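PDB 3CMI: peroxiredoxin HYR1 from Saccharomyces cerevisiae, which reduces hydroperoxides at the expense of thioredoxin and acts as a hydroperoxide sensor that oxidises and thereby activates the transcription factor YAP1. Local coordinates for residues Ser10-Leu15 / Phe138-Lys143; Phe117-Lys122 / Tyr147-Ser152; Phe25-Leu30 / Ile68-Asn73. All blocks are in the same frame, centred on the assembly; numbering follows the deposited sequence.

Contact 1. Residues Ser10-Leu15 / Phe138-Lys143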
loop_
_atom_site.group_PDB
_atom_site.type_symbol
_atom_site.label_atom_id
_atom_site.label_comp_id
_atom_site.label_asym_id
_atom_site.label_seq_id
_atom_site.Cartn_x
_atom_site.Cartn_y
_atom_site.Cartn_z
ATOM N N SER A 10 -4.617 0.556 -17.047
ATOM C CA SER A 10 -5.204 -0.189 -15.895
ATOM C C SER A 10 -6.075 0.716 -15.025
ATOM O O SER A 10 -5.887 1.937 -15.004
ATOM C CB SER A 10 -4.099 -0.829 -15.048
ATOM O OG SER A 10 -3.313 0.158 -14.401
ATOM N N GLU A 11 -7.022 0.103 -14.312
ATOM C CA GLU A 11 -7.925 0.812 -13.399
ATOM C C GLU A 11 -7.148 1.437 -12.239
ATOM O O GLU A 11 -7.588 2.424 -11.644
ATOM C CB GLU A 11 -8.999 -0.144 -12.864
ATOM C CG GLU A 11 -10.236 0.550 -12.288
ATOM C CD GLU A 11 -11.216 -0.415 -11.625
ATOM O OE1 GLU A 11 -11.665 -0.112 -10.497
ATOM O OE2 GLU A 11 -11.538 -1.467 -12.222
ATOM N N PHE A 12 -5.992 0.850 -11.933
ATOM C CA PHE A 12 -5.103 1.328 -10.878
ATOM C C PHE A 12 -4.671 2.785 -11.069
ATOM O O PHE A 12 -4.620 3.550 -10.109
ATOM C CB PHE A 12 -3.869 0.419 -10.788
ATOM C CG PHE A 12 -2.893 0.816 -9.718
ATOM C CD1 PHE A 12 -3.160 0.543 -8.378
ATOM C CD2 PHE A 12 -1.704 1.458 -10.049
ATOM C CE1 PHE A 12 -2.256 0.906 -7.386
ATOM C CE2 PHE A 12 -0.795 1.827 -9.069
ATOM C CZ PHE A 12 -1.066 1.554 -7.734
ATOM N N TYR A 13 -4.358 3.162 -12.306
ATOM C CA TYR A 13 -3.853 4.503 -12.587
ATOM C C TYR A 13 -4.960 5.553 -12.610
ATOM O O TYR A 13 -4.677 6.752 -12.616
ATOM C CB TYR A 13 -3.043 4.528 -13.888
ATOM C CG TYR A 13 -1.797 3.663 -13.859
ATOM C CD1 TYR A 13 -0.913 3.711 -12.780
ATOM C CD2 TYR A 13 -1.498 2.807 -14.917
ATOM C CE1 TYR A 13 0.235 2.920 -12.751
ATOM C CE2 TYR A 13 -0.353 2.013 -14.899
ATOM C CZ TYR A 13 0.507 2.075 -13.813
ATOM O OH TYR A 13 1.640 1.294 -13.793
ATOM N N LYS A 14 -6.209 5.090 -12.612
ATOM C CA LYS A 14 -7.386 5.962 -12.552
ATOM C C LYS A 14 -7.661 6.458 -11.129
ATOM O O LYS A 14 -8.352 7.460 -10.937
ATOM C CB LYS A 14 -8.619 5.232 -13.094
ATOM C CG LYS A 14 -8.695 5.136 -14.612
ATOM C CD LYS A 14 -9.600 3.983 -15.032
ATOM C CE LYS A 14 -9.772 3.910 -16.542
ATOM N NZ LYS A 14 -10.924 4.736 -17.015
ATOM N N LEU A 15 -7.115 5.746 -10.145
ATOM C CA LEU A 15 -7.280 6.068 -8.727
ATOM C C LEU A 15 -6.641 7.400 -8.349
ATOM O O LEU A 15 -5.529 7.705 -8.775
ATOM C CB LEU A 15 -6.666 4.963 -7.867
ATOM C CG LEU A 15 -7.463 3.748 -7.372
ATOM C CD1 LEU A 15 -8.815 3.529 -8.064
ATOM C CD2 LEU A 15 -6.589 2.482 -7.429
ATOM N N PHE A 138 -0.154 -4.564 -0.146
ATOM C CA PHE A 138 -0.393 -4.962 -1.530
ATOM C C PHE A 138 0.780 -4.484 -2.371
ATOM O O PHE A 138 1.163 -3.316 -2.304
ATOM C CB PHE A 138 -1.667 -4.318 -2.086
ATOM C CG PHE A 138 -2.942 -4.761 -1.416
ATOM C CD1 PHE A 138 -3.341 -4.209 -0.197
ATOM C CD2 PHE A 138 -3.784 -5.676 -2.040
ATOM C CE1 PHE A 138 -4.540 -4.597 0.405
ATOM C CE2 PHE A 138 -4.982 -6.061 -1.448
ATOM C CZ PHE A 138 -5.358 -5.527 -0.220
ATOM N N LEU A 139 1.343 -5.387 -3.167
ATOM C CA LEU A 139 2.443 -5.042 -4.054
ATOM C C LEU A 139 1.912 -4.913 -5.479
ATOM O O LEU A 139 1.229 -5.814 -5.979
ATOM C CB LEU A 139 3.534 -6.112 -3.955
ATOM C CG LEU A 139 5.007 -5.814 -4.229
ATOM C CD1 LEU A 139 5.509 -4.523 -3.574
ATOM C CD2 LEU A 139 5.837 -7.007 -3.775
ATOM N N VAL A 140 2.219 -3.786 -6.120
ATOM C CA VAL A 140 1.726 -3.472 -7.461
ATOM C C VAL A 140 2.846 -3.416 -8.515
ATOM O O VAL A 140 3.924 -2.866 -8.280
ATOM C CB VAL A 140 0.895 -2.150 -7.459
ATOM C CG1 VAL A 140 0.383 -1.809 -8.852
ATOM C CG2 VAL A 140 -0.276 -2.253 -6.479
ATOM N N ASP A 141 2.542 -4.009 -9.670
ATOM C CA ASP A 141 3.351 -4.048 -10.904
ATOM C C ASP A 141 3.855 -2.679 -11.374
ATOM O O ASP A 141 3.318 -1.638 -10.982
ATOM C CB ASP A 141 2.423 -4.575 -12.012
ATOM C CG ASP A 141 3.101 -5.504 -12.974
ATOM O OD1 ASP A 141 3.980 -5.047 -13.730
ATOM O OD2 ASP A 141 2.716 -6.690 -13.007
ATOM N N LYS A 142 4.870 -2.695 -12.242
ATOM C CA LYS A 142 5.268 -1.508 -13.009
ATOM C C LYS A 142 4.246 -1.159 -14.102
ATOM O O LYS A 142 4.238 -0.038 -14.620
ATOM C CB LYS A 142 6.650 -1.696 -13.637
ATOM C CG LYS A 142 7.804 -1.447 -12.684
ATOM C CD LYS A 142 9.143 -1.521 -13.400
ATOM C CE LYS A 142 10.282 -1.062 -12.496
ATOM N NZ LYS A 142 10.235 0.403 -12.179
ATOM N N LYS A 143 3.405 -2.130 -14.453
ATOM C CA LYS A 143 2.338 -1.933 -15.435
ATOM C C LYS A 143 0.997 -1.656 -14.743
ATOM O O LYS A 143 -0.017 -1.416 -15.405
ATOM C CB LYS A 143 2.224 -3.142 -16.374
ATOM C CG LYS A 143 3.441 -3.377 -17.271
ATOM C CD LYS A 143 3.244 -4.607 -18.154
ATOM C CE LYS A 143 4.536 -5.044 -18.843
ATOM N NZ LYS A 143 4.960 -4.137 -19.949
HETATM O O HOH W 1 2.674 0.909 -11.326
#
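F12 and V140 meet tip to tip where the N-terminal residues of this thioredoxin-like fold lie against strand 137-140 of the central sheet. The F12 ring presents a face to the valine: V140 CG1 sits 3.8 Å from the ring centroid and 12° off its normal, a CH-pi contact over the centre of the ring. V140 CG2, the second methyl, is 3.8 Å from F12 CE1. F12 CG stands anti to the backbone N (chi1 -179°), on a bond that points toward the strand. F117 of helix 113-121, I37 of strand 34-41 and F27 pack around the same ring, so F12 is buried between the helix and the sheet.

Y13, the neighbour in sequence, makes the polar half of the contact. Its hydroxyl reaches the turn that follows the strand, with Y13 OH 3.0 Å from K142 O, and Y13 CE2 lies 3.5 Å from K143 O. A water joins the same two parts of the chain: it is hydrogen-bonded to Y13 OH at 2.7 Å, in a direction that is not settled, and donates to D141 O at 2.6 Å. Nearer the surface, S10 lies beside the backbone of K143. K142 turns away at CB, and its NZ is hydrogen-bonded to G32 O. The turn itself is an Asx turn, in which K143 N donates to D141 OD1 at 3.1 Å, meeting the oxygen on its anti side, 32° out of the carboxylate plane.

Contact 2. Residues Phe117-Lys122 / Tyr147-Ser152; sequences FLKSQK and YERYSS
K119, on the last turn of helix 113-121, lays its aliphatic part against R149 of the edge strand 146-150: K119 CG is 3.6 Å from R149 NH1, and the two side chains cross obliquely. Their charged ends have different partners: K119 NZ makes a salt bridge with E111, R149 NH2 one with E136 and a hydrogen bond to R129 O. Three residues on, K122 leaves the helix, its N still bonded to L118 O, which accepts from Q121 N as well. K122 O then receives the bond that ties the helix end to the strand. R149 NH1 donates to it at 2.9 Å with an N-H...O angle of 161°; the oxygen lies in the guanidinium plane, and the donor lies in the carbonyl plane on a lone pair. The R149 chain is extended from CG to NE, and its CD comes within 3.3 Å of K122 O.

Here an alpha-helix of the thioredoxin-like fold ends beside an edge strand of its sheet, where Y147 and E148 together sit opposite L139 of strand 137-140, a classic beta bulge. The K122 side chain packs over this irregular part of the strand. K122 CB touches R149 CB at 3.9 Å, and after a bend at chi2 (72°) K122 CE approaches Y147 O at 3.3 Å. K122 crosses E148 at about a right angle, with CG 3.6 Å from E148 OE2. The opposite charges do not pair directly, for K122 NZ stays 5.0 Å from E148 OE2; that carboxylate oxygen instead accepts from R149 N through its anti lone pair.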
loop_
_atom_site.group_PDB
_atom_site.type_symbol
_atom_site.label_atom_id
_atom_site.label_comp_id
_atom_site.label_asym_id
_atom_site.label_seq_id
_atom_site.Cartn_x
_atom_site.Cartn_y
_atom_site.Cartn_z
ATOM N N PHE A 117 -10.745 -1.391 -5.188
ATOM C CA PHE A 117 -9.986 -1.910 -6.327
ATOM C C PHE A 117 -8.985 -2.997 -5.936
ATOM O O PHE A 117 -8.918 -4.040 -6.589
ATOM C CB PHE A 117 -9.267 -0.789 -7.090
ATOM C CG PHE A 117 -8.240 -1.296 -8.067
ATOM C CD1 PHE A 117 -8.633 -1.844 -9.290
ATOM C CD2 PHE A 117 -6.888 -1.263 -7.752
ATOM C CE1 PHE A 117 -7.687 -2.330 -10.191
ATOM C CE2 PHE A 117 -5.933 -1.752 -8.643
ATOM C CZ PHE A 117 -6.334 -2.281 -9.865
ATOM N N LEU A 118 -8.203 -2.745 -4.887
ATOM C CA LEU A 118 -7.182 -3.696 -4.454
ATOM C C LEU A 118 -7.782 -5.051 -4.104
ATOM O O LEU A 118 -7.308 -6.081 -4.585
ATOM C CB LEU A 118 -6.340 -3.137 -3.301
ATOM C CG LEU A 118 -5.382 -1.986 -3.663
ATOM C CD1 LEU A 118 -4.713 -1.403 -2.415
ATOM C CD2 LEU A 118 -4.330 -2.414 -4.690
ATOM N N LYS A 119 -8.846 -5.048 -3.306
ATOM C CA LYS A 119 -9.510 -6.293 -2.895
ATOM C C LYS A 119 -10.136 -7.071 -4.054
ATOM O O LYS A 119 -10.220 -8.300 -3.998
ATOM C CB LYS A 119 -10.529 -6.019 -1.789
ATOM C CG LYS A 119 -9.894 -5.972 -0.406
ATOM C CD LYS A 119 -10.367 -4.782 0.417
ATOM C CE LYS A 119 -11.716 -5.015 1.029
ATOM N NZ LYS A 119 -12.123 -3.914 1.953
ATOM N N SER A 120 -10.561 -6.361 -5.102
ATOM C CA SER A 120 -11.113 -7.000 -6.304
ATOM C C SER A 120 -10.047 -7.764 -7.090
ATOM O O SER A 120 -10.366 -8.697 -7.834
ATOM C CB SER A 120 -11.785 -5.973 -7.215
ATOM O OG SER A 120 -10.822 -5.225 -7.942
ATOM N N GLN A 121 -8.788 -7.355 -6.927
ATOM C CA GLN A 121 -7.663 -8.004 -7.604
ATOM C C GLN A 121 -7.067 -9.134 -6.775
ATOM O O GLN A 121 -6.629 -10.154 -7.327
ATOM C CB GLN A 121 -6.565 -6.985 -7.944
ATOM C CG GLN A 121 -7.016 -5.807 -8.809
ATOM C CD GLN A 121 -7.672 -6.245 -10.100
ATOM O OE1 GLN A 121 -8.871 -6.054 -10.291
ATOM N NE2 GLN A 121 -6.898 -6.858 -10.984
ATOM N N LYS A 122 -7.032 -8.951 -5.455
ATOM C CA LYS A 122 -6.407 -9.939 -4.575
ATOM C C LYS A 122 -7.198 -10.144 -3.278
ATOM O O LYS A 122 -7.142 -9.328 -2.361
ATOM C CB LYS A 122 -4.938 -9.565 -4.299
ATOM C CG LYS A 122 -3.912 -10.676 -4.614
ATOM C CD LYS A 122 -3.731 -10.901 -6.131
ATOM C CE LYS A 122 -2.685 -11.958 -6.427
ATOM N NZ LYS A 122 -2.732 -12.477 -7.837
ATOM N N TYR A 147 0.254 -7.632 -7.857
ATOM C CA TYR A 147 1.040 -8.864 -7.866
ATOM C C TYR A 147 0.625 -9.813 -6.746
ATOM O O TYR A 147 0.447 -11.013 -6.976
ATOM C CB TYR A 147 2.538 -8.547 -7.768
ATOM C CG TYR A 147 3.424 -9.775 -7.773
ATOM C CD1 TYR A 147 3.980 -10.264 -6.589
ATOM C CD2 TYR A 147 3.700 -10.456 -8.962
ATOM C CE1 TYR A 147 4.789 -11.396 -6.588
ATOM C CE2 TYR A 147 4.515 -11.593 -8.971
ATOM C CZ TYR A 147 5.054 -12.055 -7.779
ATOM O OH TYR A 147 5.860 -13.173 -7.775
ATOM N N GLU A 148 0.487 -9.271 -5.535
ATOM C CA GLU A 148 0.168 -10.076 -4.358
ATOM C C GLU A 148 -0.236 -9.231 -3.152
ATOM O O GLU A 148 0.184 -8.076 -3.003
ATOM C CB GLU A 148 1.354 -10.989 -3.992
ATOM C CG GLU A 148 1.062 -12.079 -2.949
ATOM C CD GLU A 148 -0.137 -12.950 -3.300
ATOM O OE1 GLU A 148 0.085 -14.053 -3.830
ATOM O OE2 GLU A 148 -1.297 -12.530 -3.058
ATOM N N ARG A 149 -1.063 -9.836 -2.305
ATOM C CA ARG A 149 -1.498 -9.278 -1.034
ATOM C C ARG A 149 -0.822 -10.047 0.109
ATOM O O ARG A 149 -0.782 -11.282 0.104
ATOM C CB ARG A 149 -3.017 -9.393 -0.947
ATOM C CG ARG A 149 -3.670 -8.865 0.313
ATOM C CD ARG A 149 -5.158 -9.199 0.254
ATOM N NE ARG A 149 -5.892 -8.767 1.434
ATOM C CZ ARG A 149 -7.213 -8.629 1.483
ATOM N NH1 ARG A 149 -7.955 -8.865 0.409
ATOM N NH2 ARG A 149 -7.796 -8.243 2.610
ATOM N N TYR A 150 -0.291 -9.314 1.082
ATOM C CA TYR A 150 0.432 -9.914 2.204
ATOM C C TYR A 150 -0.211 -9.516 3.519
ATOM O O TYR A 150 -0.706 -8.400 3.662
ATOM C CB TYR A 150 1.895 -9.470 2.194
ATOM C CG TYR A 150 2.607 -9.768 0.896
ATOM C CD1 TYR A 150 2.648 -8.823 -0.130
ATOM C CD2 TYR A 150 3.228 -11.003 0.688
ATOM C CE1 TYR A 150 3.295 -9.099 -1.329
ATOM C CE2 TYR A 150 3.878 -11.288 -0.507
ATOM C CZ TYR A 150 3.907 -10.330 -1.508
ATOM O OH TYR A 150 4.545 -10.601 -2.692
ATOM N N SER A 151 -0.184 -10.427 4.486
ATOM C CA SER A 151 -0.805 -10.175 5.783
ATOM C C SER A 151 -0.034 -9.145 6.614
ATOM O O SER A 151 1.120 -8.822 6.318
ATOM C CB SER A 151 -0.951 -11.481 6.563
ATOM O OG SER A 151 0.320 -11.985 6.915
ATOM N N SER A 152 -0.684 -8.649 7.664
ATOM C CA SER A 152 -0.080 -7.696 8.601
ATOM C C SER A 152 1.179 -8.207 9.308
ATOM O O SER A 152 2.021 -7.409 9.726
ATOM C CB SER A 152 -1.111 -7.247 9.642
ATOM O OG SER A 152 -1.998 -8.296 9.982
#

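Contact 3. Residues Phe25-Leu30 / Ile68-Asn73; sequences FPFDQL and IGFPCN
I68 and F25 reach toward each other tip to tip, the first of four apolar contacts between F25 with the 3-10 segment 27-30 and strand 65-72. I68 CD1 lies 3.7 Å from F25 CE2 and 3.9 Å from F25 CZ. On I68, CG1 is anti to the carbonyl carbon and beside the backbone N (chi1 -44°), while CG2 is anti to the N. The CG1 branch meets F25 through CD1 and, through CG1 itself, L30 CD2 at 4.3 Å, while CG2 approaches F27 CZ more loosely at 4.5 Å. I68 has more surface buried here than any other residue of the two segments. M101 touches both F25 and I68, and V35 of the adjacent strand 34-41 packs against L30 and I68.

Aromatic contact is made by F27 and F70. F27 CZ meets F70 CZ at 4.2 Å, lying near the plane of the F70 ring at its edge, while F70 CZ approaches the F27 ring obliquely. Each ring has a further aromatic neighbour: F27 meets F12, and F70 packs edge-to-face with Y115. Within its own segment F27 is backed by L30, whose CD2 lies 3.6 Å above one face of the ring, offset toward the rim.

No hydrogen bond crosses between the segments; each is bonded within itself or to its neighbours. L30 N donates to F27 O at 2.9 Å inside the 3-10 turn, F27 pairs with the backbone of L15, and I68 pairs with L36 and V38. The result is an apolar layer in which the loop preceding strand 34-41 packs on the parallel pair 34-41 and 65-72, within the central sheet of the thioredoxin-like fold.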
loop_
_atom_site.group_PDB
_atom_site.type_symbol
_atom_site.label_atom_id
_atom_site.label_comp_id
_atom_site.label_asym_id
_atom_site.label_seq_id
_atom_site.Cartn_x
_atom_site.Cartn_y
_atom_site.Cartn_z
ATOM N N PHE A 25 -4.117 12.862 -4.980
ATOM C CA PHE A 25 -2.873 12.161 -5.250
ATOM C C PHE A 25 -3.132 11.157 -6.370
ATOM O O PHE A 25 -3.485 10.002 -6.107
ATOM C CB PHE A 25 -2.348 11.472 -3.987
ATOM C CG PHE A 25 -0.970 10.880 -4.148
ATOM C CD1 PHE A 25 0.162 11.671 -3.983
ATOM C CD2 PHE A 25 -0.807 9.537 -4.483
ATOM C CE1 PHE A 25 1.439 11.133 -4.138
ATOM C CE2 PHE A 25 0.459 8.996 -4.641
ATOM C CZ PHE A 25 1.583 9.795 -4.468
ATOM N N PRO A 26 -2.969 11.596 -7.631
ATOM C CA PRO A 26 -3.330 10.731 -8.753
ATOM C C PRO A 26 -2.324 9.599 -8.953
ATOM O O PRO A 26 -1.118 9.839 -8.978
ATOM C CB PRO A 26 -3.348 11.688 -9.949
ATOM C CG PRO A 26 -2.435 12.806 -9.570
ATOM C CD PRO A 26 -2.442 12.903 -8.071
ATOM N N PHE A 27 -2.825 8.374 -9.082
ATOM C CA PHE A 27 -1.960 7.198 -9.214
ATOM C C PHE A 27 -1.292 7.085 -10.588
ATOM O O PHE A 27 -0.457 6.211 -10.799
ATOM C CB PHE A 27 -2.743 5.919 -8.900
ATOM C CG PHE A 27 -2.787 5.561 -7.433
ATOM C CD1 PHE A 27 -2.528 6.510 -6.443
ATOM C CD2 PHE A 27 -3.129 4.270 -7.041
ATOM C CE1 PHE A 27 -2.581 6.165 -5.092
ATOM C CE2 PHE A 27 -3.190 3.920 -5.693
ATOM C CZ PHE A 27 -2.915 4.865 -4.719
ATOM N N ASP A 28 -1.651 7.965 -11.523
ATOM C CA ASP A 28 -1.007 7.951 -12.837
ATOM C C ASP A 28 0.474 8.344 -12.745
ATOM O O ASP A 28 1.274 7.960 -13.599
ATOM C CB ASP A 28 -1.766 8.810 -13.860
ATOM C CG ASP A 28 -1.694 10.294 -13.557
ATOM O OD1 ASP A 28 -1.790 11.092 -14.511
ATOM O OD2 ASP A 28 -1.549 10.668 -12.374
ATOM N N GLN A 29 0.832 9.085 -11.693
ATOM C CA GLN A 29 2.234 9.432 -11.418
ATOM C C GLN A 29 3.046 8.193 -11.024
ATOM O O GLN A 29 4.280 8.234 -10.980
ATOM C CB GLN A 29 2.327 10.497 -10.317
ATOM C CG GLN A 29 2.028 9.983 -8.900
ATOM C CD GLN A 29 1.877 11.104 -7.882
ATOM O OE1 GLN A 29 0.761 11.439 -7.464
ATOM N NE2 GLN A 29 2.999 11.696 -7.487
ATOM N N LEU A 30 2.340 7.099 -10.748
ATOM C CA LEU A 30 2.946 5.848 -10.293
ATOM C C LEU A 30 3.313 4.902 -11.441
ATOM O O LEU A 30 3.821 3.805 -11.200
ATOM C CB LEU A 30 2.000 5.139 -9.316
ATOM C CG LEU A 30 2.101 5.354 -7.798
ATOM C CD1 LEU A 30 2.552 6.761 -7.386
ATOM C CD2 LEU A 30 0.797 4.973 -7.119
ATOM N N ILE A 68 2.809 3.841 -0.602
ATOM C CA ILE A 68 1.690 4.726 -0.291
ATOM C C ILE A 68 1.056 4.226 1.007
ATOM O O ILE A 68 0.549 3.101 1.067
ATOM C CB ILE A 68 0.642 4.797 -1.451
ATOM C CG1 ILE A 68 1.327 4.944 -2.825
ATOM C CG2 ILE A 68 -0.376 5.923 -1.203
ATOM C CD1 ILE A 68 2.223 6.201 -2.996
ATOM N N GLY A 69 1.136 5.046 2.053
ATOM C CA GLY A 69 0.593 4.682 3.362
ATOM C C GLY A 69 -0.783 5.277 3.591
ATOM O O GLY A 69 -0.964 6.482 3.463
ATOM N N PHE A 70 -1.753 4.427 3.918
ATOM C CA PHE A 70 -3.110 4.876 4.212
ATOM C C PHE A 70 -3.421 4.739 5.706
ATOM O O PHE A 70 -3.622 3.623 6.201
ATOM C CB PHE A 70 -4.140 4.078 3.399
ATOM C CG PHE A 70 -4.202 4.445 1.940
ATOM C CD1 PHE A 70 -3.373 3.816 1.009
ATOM C CD2 PHE A 70 -5.113 5.398 1.488
ATOM C CE1 PHE A 70 -3.444 4.142 -0.346
ATOM C CE2 PHE A 70 -5.191 5.732 0.140
ATOM C CZ PHE A 70 -4.355 5.102 -0.780
ATOM N N PRO A 71 -3.440 5.867 6.438
ATOM C CA PRO A 71 -3.963 5.886 7.803
ATOM C C PRO A 71 -5.400 5.372 7.884
ATOM O O PRO A 71 -6.213 5.639 6.996
ATOM C CB PRO A 71 -3.921 7.375 8.173
ATOM C CG PRO A 71 -2.812 7.923 7.346
ATOM C CD PRO A 71 -2.911 7.187 6.041
ATOM N N CYS A 72 -5.689 4.637 8.953
ATOM C CA CYS A 72 -7.001 4.044 9.177
ATOM C C CYS A 72 -7.156 3.783 10.666
ATOM O O CYS A 72 -6.211 3.346 11.327
ATOM C CB CYS A 72 -7.126 2.732 8.394
ATOM S SG CYS A 72 -8.720 1.908 8.534
ATOM N N ASN A 73 -8.348 4.049 11.192
ATOM C CA ASN A 73 -8.613 3.876 12.619
ATOM C C ASN A 73 -9.552 2.706 12.945
ATOM O O ASN A 73 -10.085 2.619 14.050
ATOM C CB ASN A 73 -9.145 5.187 13.214
ATOM C CG ASN A 73 -9.042 5.229 14.728
ATOM O OD1 ASN A 73 -9.978 5.651 15.411
ATOM N ND2 ASN A 73 -7.907 4.787 15.263
#

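All three contacts reach the four-stranded mixed sheet, whose strand order is 65-72, 34-41, 137-140, 146-150. Contact 3 uses one outermost strand and contact 2 the other; their centres are about 15 Å apart, on opposite sides of the chain's centre. The centre of contact 1 lies about 11 Å from each of theirs, and contact 1 touches both. L139 O and L139 N probably bond to Y147 N and E148 O, F138 packs on R149, and L15 O probably accepts from F27 N. Along the chain, contact 3 is nested within the loop closed by contact 1, and contact 2 alternates with contact 1. Contact 1 thus adjoins both other contacts; all three are away from the active-site C44.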